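Local coordinates for deoxycytidylate deaminase (Cyanophage S-TIM5, PDB 4P9E), which is a zinc-dependent enzyme that probably deaminates dCMP to dUMP and is inhibited allosterically by dTTP, at residues E10-L18 with G31-I40; I86-P97 with A108-E118. All coordinates share one frame; numbering follows the deposited sequence.

Contact 1. Residues E10-L18 with G31-I40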
loop_
_atom_site.group_PDB
_atom_site.type_symbol
_atom_site.label_atom_id
_atom_site.label_comp_id
_atom_site.label_asym_id
_atom_site.label_seq_id
_atom_site.Cartn_x
_atom_site.Cartn_y
_atom_site.Cartn_z
ATOM N N GLU A 10 -24.349 14.883 2.688
ATOM C CA GLU A 10 -24.599 16.029 1.837
ATOM C C GLU A 10 -23.315 16.753 1.442
ATOM O O GLU A 10 -23.192 17.218 0.312
ATOM C CB GLU A 10 -25.574 16.992 2.526
ATOM C CG GLU A 10 -25.935 18.251 1.732
ATOM C CD GLU A 10 -26.767 17.980 0.473
ATOM O OE1 GLU A 10 -27.496 16.955 0.427
ATOM O OE2 GLU A 10 -26.685 18.812 -0.470
ATOM N N ALA A 11 -22.361 16.845 2.362
ATOM C CA ALA A 11 -21.077 17.473 2.053
ATOM C C ALA A 11 -20.341 16.716 0.945
ATOM O O ALA A 11 -19.686 17.323 0.100
ATOM C CB ALA A 11 -20.212 17.590 3.293
ATOM N N TYR A 12 -20.471 15.395 0.951
ATOM C CA TYR A 12 -19.924 14.566 -0.119
ATOM C C TYR A 12 -20.563 14.884 -1.461
ATOM O O TYR A 12 -19.868 15.099 -2.447
ATOM C CB TYR A 12 -20.092 13.083 0.204
ATOM C CG TYR A 12 -19.202 12.623 1.329
ATOM C CD1 TYR A 12 -17.912 13.107 1.451
ATOM C CD2 TYR A 12 -19.655 11.708 2.278
ATOM C CE1 TYR A 12 -17.092 12.686 2.467
ATOM C CE2 TYR A 12 -18.839 11.279 3.309
ATOM C CZ TYR A 12 -17.559 11.775 3.402
ATOM O OH TYR A 12 -16.732 11.366 4.426
ATOM N N MET A 13 -21.890 14.919 -1.493
ATOM C CA MET A 13 -22.584 15.211 -2.736
ATOM C C MET A 13 -22.243 16.601 -3.232
ATOM O O MET A 13 -22.047 16.808 -4.421
ATOM C CB MET A 13 -24.097 15.063 -2.593
ATOM C CG MET A 13 -24.832 15.066 -3.921
ATOM S SD MET A 13 -24.201 13.843 -5.092
ATOM C CE MET A 13 -25.041 12.341 -4.604
ATOM N N LYS A 14 -22.144 17.558 -2.332
ATOM C CA LYS A 14 -21.798 18.900 -2.773
ATOM C C LYS A 14 -20.376 19.003 -3.315
ATOM O O LYS A 14 -20.067 19.902 -4.090
ATOM C CB LYS A 14 -22.031 19.913 -1.659
ATOM C CG LYS A 14 -23.475 20.360 -1.559
ATOM C CD LYS A 14 -23.593 21.591 -0.689
ATOM C CE LYS A 14 -24.934 21.639 0.045
ATOM N NZ LYS A 14 -24.870 22.521 1.260
ATOM N N THR A 15 -19.520 18.075 -2.911
ATOM C CA THR A 15 -18.141 18.068 -3.355
ATOM C C THR A 15 -18.104 17.518 -4.762
ATOM O O THR A 15 -17.476 18.087 -5.651
ATOM C CB THR A 15 -17.263 17.213 -2.427
ATOM O OG1 THR A 15 -17.275 17.774 -1.109
ATOM C CG2 THR A 15 -15.814 17.151 -2.938
ATOM N N ALA A 16 -18.795 16.409 -4.962
ATOM C CA ALA A 16 -18.986 15.894 -6.303
ATOM C C ALA A 16 -19.535 17.005 -7.222
ATOM O O ALA A 16 -19.120 17.122 -8.368
ATOM C CB ALA A 16 -19.909 14.703 -6.276
ATOM N N GLU A 17 -20.449 17.825 -6.705
ATOM C CA GLU A 17 -20.970 18.966 -7.451
ATOM C C GLU A 17 -19.927 20.036 -7.737
ATOM O O GLU A 17 -19.907 20.604 -8.828
ATOM C CB GLU A 17 -22.139 19.606 -6.722
ATOM C CG GLU A 17 -23.446 18.898 -6.938
ATOM C CD GLU A 17 -24.539 19.428 -6.031
ATOM O OE1 GLU A 17 -25.494 18.676 -5.772
ATOM O OE2 GLU A 17 -24.452 20.595 -5.577
ATOM N N LEU A 18 -19.085 20.332 -6.752
ATOM C CA LEU A 18 -17.956 21.242 -6.944
ATOM C C LEU A 18 -17.106 20.793 -8.115
ATOM O O LEU A 18 -16.628 21.604 -8.911
ATOM C CB LEU A 18 -17.067 21.238 -5.711
ATOM C CG LEU A 18 -16.896 22.536 -4.951
ATOM C CD1 LEU A 18 -18.239 23.211 -4.764
ATOM C CD2 LEU A 18 -16.279 22.222 -3.611
ATOM N N GLY A 31 -19.763 15.002 -11.692
ATOM C CA GLY A 31 -18.689 14.860 -10.733
ATOM C C GLY A 31 -18.860 13.563 -9.986
ATOM O O GLY A 31 -19.973 13.104 -9.796
ATOM N N ALA A 32 -17.754 12.956 -9.576
ATOM C CA ALA A 32 -17.813 11.771 -8.718
ATOM C C ALA A 32 -16.776 11.860 -7.596
ATOM O O ALA A 32 -15.765 12.536 -7.727
ATOM C CB ALA A 32 -17.640 10.480 -9.533
ATOM N N ILE A 33 -17.062 11.179 -6.491
ATOM C CA ILE A 33 -16.245 11.181 -5.280
ATOM C C ILE A 33 -16.254 9.768 -4.710
ATOM O O ILE A 33 -17.319 9.196 -4.520
ATOM C CB ILE A 33 -16.845 12.135 -4.229
ATOM C CG1 ILE A 33 -16.497 13.570 -4.572
ATOM C CG2 ILE A 33 -16.305 11.866 -2.866
ATOM C CD1 ILE A 33 -15.038 13.860 -4.445
ATOM N N VAL A 34 -15.075 9.199 -4.462
ATOM C CA VAL A 34 -14.993 7.920 -3.758
ATOM C C VAL A 34 -14.756 8.131 -2.262
ATOM O O VAL A 34 -13.878 8.888 -1.855
ATOM C CB VAL A 34 -13.950 6.955 -4.381
ATOM C CG1 VAL A 34 -13.775 5.720 -3.510
ATOM C CG2 VAL A 34 -14.402 6.530 -5.775
ATOM N N VAL A 35 -15.576 7.487 -1.441
ATOM C CA VAL A 35 -15.428 7.597 0.003
ATOM C C VAL A 35 -15.304 6.224 0.639
ATOM O O VAL A 35 -16.029 5.302 0.294
ATOM C CB VAL A 35 -16.595 8.377 0.643
ATOM C CG1 VAL A 35 -16.383 8.504 2.142
ATOM C CG2 VAL A 35 -16.723 9.751 0.002
ATOM N N LYS A 36 -14.364 6.088 1.561
ATOM C CA LYS A 36 -14.191 4.843 2.294
ATOM C C LYS A 36 -13.609 5.143 3.665
ATOM O O LYS A 36 -12.712 5.985 3.806
ATOM C CB LYS A 36 -13.282 3.911 1.506
ATOM C CG LYS A 36 -13.128 2.537 2.070
ATOM C CD LYS A 36 -12.296 1.719 1.124
ATOM C CE LYS A 36 -11.890 0.388 1.717
ATOM N NZ LYS A 36 -10.809 -0.262 0.905
ATOM N N ASN A 37 -14.138 4.462 4.680
ATOM C CA ASN A 37 -13.679 4.630 6.060
ATOM C C ASN A 37 -13.558 6.083 6.517
ATOM O O ASN A 37 -12.595 6.450 7.181
ATOM C CB ASN A 37 -12.336 3.938 6.260
ATOM C CG ASN A 37 -12.352 2.491 5.806
ATOM O OD1 ASN A 37 -13.399 1.837 5.800
ATOM N ND2 ASN A 37 -11.189 1.984 5.410
ATOM N N GLY A 38 -14.530 6.905 6.147
ATOM C CA GLY A 38 -14.546 8.297 6.557
ATOM C C GLY A 38 -13.583 9.194 5.807
ATOM O O GLY A 38 -13.267 10.283 6.255
ATOM N N SER A 39 -13.122 8.745 4.656
ATOM C CA SER A 39 -12.159 9.518 3.919
ATOM C C SER A 39 -12.423 9.521 2.409
ATOM O O SER A 39 -12.687 8.473 1.810
ATOM C CB SER A 39 -10.770 8.978 4.218
ATOM O OG SER A 39 -9.795 9.682 3.475
ATOM N N ILE A 40 -12.350 10.702 1.799
ATOM C CA ILE A 40 -12.337 10.804 0.342
ATOM C C ILE A 40 -11.048 10.187 -0.186
ATOM O O ILE A 40 -9.979 10.451 0.343
ATOM C CB ILE A 40 -12.387 12.272 -0.130
ATOM C CG1 ILE A 40 -13.599 12.979 0.450
ATOM C CG2 ILE A 40 -12.410 12.356 -1.651
ATOM C CD1 ILE A 40 -13.635 14.436 0.098
#
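The Y12 ring lies against V35, which rises from the strand to meet it. Followed outward, Y12 begins with CG beside the backbone N (chi1 -70°), which carries the ring from the flank of the helix over to the strand. From CG onward every ring atom has a neighbour. V35 CG2 sits almost over the middle of one face, 3.8 Å from the ring centroid and 9° off its normal, a CH-pi contact. V35 CG1 takes the outer part, 3.9 Å from Y12 CE2 and 3.7 Å from Y12 CZ, so the fork of the valine spans the ring and its two methyls share it. On the CD1 side, I40 CG1 comes obliquely to within 4.0 Å of Y12 CE1. The hydroxyl at the tip also rests near V35 CG1 and ends by the K36-S39 turn, a type I' turn whose G38 O is 4.1 Å from Y12 OH.

One turn further along the helix, T15 and A16 meet I33 of the strand. Its CD1 abuts T15 CG2 at 3.7 Å and its CG1 lies by the backbone N and CB of A16. T15 OG1 is turned back to bond A11 O, leaving the methyl to face the strand. At G31, which has no side chain, the backbones approach most closely: G31 CA faces A16 O in a CA-H...O contact.

No hydrogen bond joins the segments; helix 10-18 crosses strand 31-36 at 134°. Helix 6-20 lies on one side of the sheet, where F92 of the adjoining strand 90-93 also meets the Y12 ring. A32 points away from the helix, and its side chain lies near A71; T15 packs on L18 of the second subunit, where K78 bonds G38 O.

Contact 2. Residues I86-P97 with A108-E118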
loop_
_atom_site.group_PDB
_atom_site.type_symbol
_atom_site.label_atom_id
_atom_site.label_comp_id
_atom_site.label_asym_id
_atom_site.label_seq_id
_atom_site.Cartn_x
_atom_site.Cartn_y
_atom_site.Cartn_z
ATOM N N ILE A 86 -10.429 0.085 -3.851
ATOM C CA ILE A 86 -11.734 0.673 -4.107
ATOM C C ILE A 86 -12.845 -0.200 -3.499
ATOM O O ILE A 86 -13.975 0.251 -3.300
ATOM C CB ILE A 86 -11.961 0.910 -5.620
ATOM C CG1 ILE A 86 -13.126 1.878 -5.840
ATOM C CG2 ILE A 86 -12.177 -0.393 -6.358
ATOM C CD1 ILE A 86 -13.431 2.151 -7.276
ATOM N N ASP A 87 -12.495 -1.445 -3.188
ATOM C CA ASP A 87 -13.425 -2.411 -2.624
ATOM C C ASP A 87 -13.982 -1.942 -1.279
ATOM O O ASP A 87 -13.221 -1.574 -0.389
ATOM C CB ASP A 87 -12.701 -3.738 -2.431
ATOM C CG ASP A 87 -13.643 -4.935 -2.409
ATOM O OD1 ASP A 87 -14.865 -4.754 -2.589
ATOM O OD2 ASP A 87 -13.156 -6.069 -2.224
ATOM N N GLY A 88 -15.309 -1.946 -1.144
ATOM C CA GLY A 88 -15.964 -1.541 0.087
ATOM C C GLY A 88 -16.193 -0.048 0.222
ATOM O O GLY A 88 -16.747 0.422 1.206
ATOM N N SER A 89 -15.767 0.708 -0.773
ATOM C CA SER A 89 -15.991 2.141 -0.765
ATOM C C SER A 89 -17.394 2.476 -1.243
ATOM O O SER A 89 -18.155 1.593 -1.651
ATOM C CB SER A 89 -14.994 2.830 -1.683
ATOM O OG SER A 89 -15.292 2.523 -3.032
ATOM N N GLU A 90 -17.716 3.762 -1.198
ATOM C CA GLU A 90 -18.966 4.265 -1.749
ATOM C C GLU A 90 -18.715 5.352 -2.768
ATOM O O GLU A 90 -17.780 6.134 -2.650
ATOM C CB GLU A 90 -19.832 4.826 -0.647
ATOM C CG GLU A 90 -19.643 4.088 0.651
ATOM C CD GLU A 90 -20.821 4.235 1.555
ATOM O OE1 GLU A 90 -20.874 5.228 2.307
ATOM O OE2 GLU A 90 -21.697 3.358 1.489
ATOM N N LEU A 91 -19.569 5.401 -3.772
ATOM C CA LEU A 91 -19.453 6.393 -4.810
ATOM C C LEU A 91 -20.522 7.479 -4.657
ATOM O O LEU A 91 -21.706 7.169 -4.662
ATOM C CB LEU A 91 -19.641 5.688 -6.135
ATOM C CG LEU A 91 -19.443 6.556 -7.362
ATOM C CD1 LEU A 91 -18.029 7.121 -7.352
ATOM C CD2 LEU A 91 -19.697 5.707 -8.582
ATOM N N PHE A 92 -20.119 8.739 -4.503
ATOM C CA PHE A 92 -21.069 9.846 -4.636
ATOM C C PHE A 92 -20.928 10.458 -6.013
ATOM O O PHE A 92 -19.896 11.014 -6.353
ATOM C CB PHE A 92 -20.847 10.937 -3.599
ATOM C CG PHE A 92 -21.176 10.520 -2.215
ATOM C CD1 PHE A 92 -22.357 10.922 -1.623
ATOM C CD2 PHE A 92 -20.313 9.713 -1.494
ATOM C CE1 PHE A 92 -22.656 10.528 -0.338
ATOM C CE2 PHE A 92 -20.623 9.323 -0.217
ATOM C CZ PHE A 92 -21.789 9.728 0.357
ATOM N N CYS A 93 -21.973 10.364 -6.813
ATOM C CA CYS A 93 -21.930 10.974 -8.115
ATOM C C CYS A 93 -23.073 12.002 -8.274
ATOM O O CYS A 93 -24.126 11.865 -7.656
ATOM C CB CYS A 93 -21.967 9.877 -9.185
ATOM S SG CYS A 93 -21.418 10.438 -10.826
ATOM N N THR A 94 -22.854 13.049 -9.058
ATOM C CA THR A 94 -23.945 13.964 -9.388
ATOM C C THR A 94 -25.018 13.268 -10.215
ATOM O O THR A 94 -26.186 13.598 -10.120
ATOM C CB THR A 94 -23.468 15.213 -10.162
ATOM O OG1 THR A 94 -22.716 14.819 -11.313
ATOM C CG2 THR A 94 -22.613 16.103 -9.286
ATOM N N HIS A 95 -24.620 12.295 -11.021
ATOM C CA HIS A 95 -25.573 11.603 -11.866
ATOM C C HIS A 95 -25.584 10.106 -11.672
ATOM O O HIS A 95 -24.570 9.520 -11.326
ATOM C CB HIS A 95 -25.311 11.916 -13.327
ATOM C CG HIS A 95 -25.553 13.349 -13.679
ATOM N ND1 HIS A 95 -24.718 14.363 -13.264
ATOM C CD2 HIS A 95 -26.552 13.932 -14.374
ATOM C CE1 HIS A 95 -25.187 15.516 -13.708
ATOM N NE2 HIS A 95 -26.291 15.286 -14.391
ATOM N N SER A 96 -26.761 9.516 -11.861
ATOM C CA SER A 96 -26.923 8.085 -12.052
ATOM C C SER A 96 -25.909 7.651 -13.116
ATOM O O SER A 96 -25.696 8.377 -14.080
ATOM C CB SER A 96 -28.377 7.801 -12.477
ATOM O OG SER A 96 -28.504 6.738 -13.416
ATOM N N PRO A 97 -25.227 6.508 -12.914
ATOM C CA PRO A 97 -24.227 6.087 -13.903
ATOM C C PRO A 97 -24.767 5.312 -15.103
ATOM O O PRO A 97 -25.769 4.616 -15.008
ATOM C CB PRO A 97 -23.273 5.205 -13.092
ATOM C CG PRO A 97 -24.076 4.727 -11.977
ATOM C CD PRO A 97 -25.038 5.816 -11.632
ATOM N N ALA A 108 -15.884 -3.602 -9.162
ATOM C CA ALA A 108 -14.877 -2.969 -8.312
ATOM C C ALA A 108 -15.136 -3.177 -6.824
ATOM O O ALA A 108 -14.304 -2.846 -5.987
ATOM C CB ALA A 108 -14.785 -1.488 -8.630
ATOM N N GLY A 109 -16.299 -3.724 -6.503
ATOM C CA GLY A 109 -16.685 -3.936 -5.124
ATOM C C GLY A 109 -17.179 -2.670 -4.457
ATOM O O GLY A 109 -17.125 -2.545 -3.232
ATOM N N VAL A 110 -17.627 -1.713 -5.261
ATOM C CA VAL A 110 -18.249 -0.516 -4.719
ATOM C C VAL A 110 -19.511 -0.947 -3.979
ATOM O O VAL A 110 -20.352 -1.646 -4.520
ATOM C CB VAL A 110 -18.538 0.510 -5.812
ATOM C CG1 VAL A 110 -19.455 1.607 -5.322
ATOM C CG2 VAL A 110 -17.231 1.106 -6.306
ATOM N N LYS A 111 -19.600 -0.559 -2.717
ATOM C CA LYS A 111 -20.645 -1.021 -1.826
ATOM C C LYS A 111 -21.989 -0.381 -2.193
ATOM O O LYS A 111 -23.013 -1.056 -2.317
ATOM C CB LYS A 111 -20.242 -0.666 -0.396
ATOM C CG LYS A 111 -21.239 -1.040 0.669
ATOM C CD LYS A 111 -20.650 -0.813 2.054
ATOM C CE LYS A 111 -20.149 0.624 2.228
ATOM N NZ LYS A 111 -19.390 0.830 3.511
ATOM N N LYS A 112 -21.966 0.933 -2.382
ATOM C CA LYS A 112 -23.173 1.674 -2.665
ATOM C C LYS A 112 -22.875 2.917 -3.508
ATOM O O LYS A 112 -21.818 3.520 -3.387
ATOM C CB LYS A 112 -23.844 2.061 -1.345
ATOM C CG LYS A 112 -25.001 3.020 -1.471
ATOM C CD LYS A 112 -25.464 3.429 -0.103
ATOM C CE LYS A 112 -26.847 4.058 -0.125
ATOM N NZ LYS A 112 -27.160 4.521 1.241
ATOM N N VAL A 113 -23.817 3.279 -4.367
ATOM C CA VAL A 113 -23.763 4.529 -5.117
ATOM C C VAL A 113 -24.872 5.525 -4.689
ATOM O O VAL A 113 -26.051 5.187 -4.683
ATOM C CB VAL A 113 -23.859 4.274 -6.651
ATOM C CG1 VAL A 113 -23.855 5.594 -7.421
ATOM C CG2 VAL A 113 -22.728 3.364 -7.133
ATOM N N TYR A 114 -24.475 6.740 -4.316
ATOM C CA TYR A 114 -25.393 7.855 -4.090
ATOM C C TYR A 114 -25.375 8.776 -5.315
ATOM O O TYR A 114 -24.304 9.198 -5.757
ATOM C CB TYR A 114 -24.959 8.682 -2.876
ATOM C CG TYR A 114 -24.922 7.969 -1.546
ATOM C CD1 TYR A 114 -25.955 8.105 -0.638
ATOM C CD2 TYR A 114 -23.826 7.188 -1.176
ATOM C CE1 TYR A 114 -25.916 7.457 0.599
ATOM C CE2 TYR A 114 -23.778 6.534 0.058
ATOM C CZ TYR A 114 -24.823 6.678 0.936
ATOM O OH TYR A 114 -24.786 6.037 2.151
ATOM N N TYR A 115 -26.543 9.088 -5.867
ATOM C CA TYR A 115 -26.627 10.077 -6.955
ATOM C C TYR A 115 -27.637 11.188 -6.695
ATOM O O TYR A 115 -28.608 11.008 -5.947
ATOM C CB TYR A 115 -26.935 9.421 -8.291
ATOM C CG TYR A 115 -28.325 8.853 -8.385
ATOM C CD1 TYR A 115 -29.360 9.593 -8.941
ATOM C CD2 TYR A 115 -28.607 7.567 -7.935
ATOM C CE1 TYR A 115 -30.632 9.080 -9.044
ATOM C CE2 TYR A 115 -29.883 7.050 -8.023
ATOM C CZ TYR A 115 -30.895 7.810 -8.585
ATOM O OH TYR A 115 -32.178 7.302 -8.682
ATOM N N ARG A 116 -27.360 12.377 -7.214
ATOM C CA ARG A 116 -28.317 13.470 -7.130
ATOM C C ARG A 116 -29.323 13.501 -8.269
ATOM O O ARG A 116 -30.490 13.785 -8.057
ATOM C CB ARG A 116 -27.611 14.815 -7.035
ATOM C CG ARG A 116 -28.539 15.954 -6.690
ATOM C CD ARG A 116 -27.934 16.863 -5.654
ATOM N NE ARG A 116 -28.336 16.502 -4.304
ATOM C CZ ARG A 116 -27.780 16.998 -3.210
ATOM N NH1 ARG A 116 -26.798 17.876 -3.308
ATOM N NH2 ARG A 116 -28.204 16.617 -2.020
ATOM N N ASN A 117 -28.852 13.250 -9.485
ATOM C CA ASN A 117 -29.681 13.392 -10.678
ATOM C C ASN A 117 -29.848 12.118 -11.473
ATOM O O ASN A 117 -28.877 11.458 -11.809
ATOM C CB ASN A 117 -29.096 14.457 -11.596
ATOM C CG ASN A 117 -29.117 15.818 -10.978
ATOM O OD1 ASN A 117 -28.086 16.340 -10.565
ATOM N ND2 ASN A 117 -30.298 16.408 -10.895
ATOM N N GLU A 118 -31.088 11.789 -11.800
ATOM C CA GLU A 118 -31.343 10.603 -12.592
ATOM C C GLU A 118 -30.757 10.782 -13.979
ATOM O O GLU A 118 -30.975 11.797 -14.630
ATOM C CB GLU A 118 -32.843 10.357 -12.699
ATOM C CG GLU A 118 -33.229 8.901 -12.735
ATOM C CD GLU A 118 -34.664 8.680 -12.330
ATOM O OE1 GLU A 118 -35.490 8.376 -13.210
ATOM O OE2 GLU A 118 -34.967 8.816 -11.132
#
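The rings of F92 and Y114 lean out of the sheet together and form an offset stack with centroids 4.4 Å apart and planes only 3° from parallel. The offset sets F92 CZ over Y114 CD2 at 3.6 Å, rim on rim, while K112 CE lies over the opposite face of Y114; K112 NZ reaches E136. E90 meets this ring at its edge, its carboxylate nearly perpendicular to it, and forms a long salt bridge to K111.

On the other face of the sheet the bumps are aliphatic. V113 CG2 settles beside L91, 4.0 Å from L91 CB and close to L91 CD2. V110 spreads its methyls, CG1 toward L91 and CG2 into the hollow between I86 CD1 and S89 OG. A108 CB enters the notch between the branches of I86, 3.6 Å from I86 CG2.

The two strands run parallel, as expected of a beta-alpha-beta unit whose crossover is helix 99-107, part of the cytidine deaminase fold. Straight bonds L91 N to K112 O, Y114 N to L91 O (2.8 Å) and C93 N to Y114 O zip them together. Before the strands, the I86-S89 type II turn docks on the end of that helix, where G109 closes a Schellman motif and its O accepts from G88 N.

Beyond the corner at T94 the pairing resumes, with S96 N bonded to N117 O at 2.9 Å. N117 CB presses over the H95 ring toward its rim, while T94 OG1 holds the ring's edge in plane through ND1. S96 CB sits over a face of Y115 in a CH-pi contact, 4.2 Å from the ring centroid. P97 CD reaches V113 CG1, and its ring lies beside E72, the predicted proton donor, and the zinc ligand C101.

In the fold
Contact 1 closes before contact 2 opens along the chain, yet their centres are only about 10 Å apart, because strands 31-36 and 90-93 are neighbours in one mixed sheet. The first contact lays helix 6-20 on that sheet; the second joins its central strand 90-93 to the parallel strand 112-115, with 134-137 beyond. V35 O and E90 N, 2.7 Å apart, probably bond the antiparallel neighbours, and a salt bridge from E10 OE1 to R116 NH2 (2.6 Å) ties the helix to the residue just after strand 112-115. Contact 2 leads at one end into the zinc site of H70, C98 and C101, whereas contact 1 borders H43, a dTTP-binding residue in the nucleotide-bound enzyme, and the second subunit.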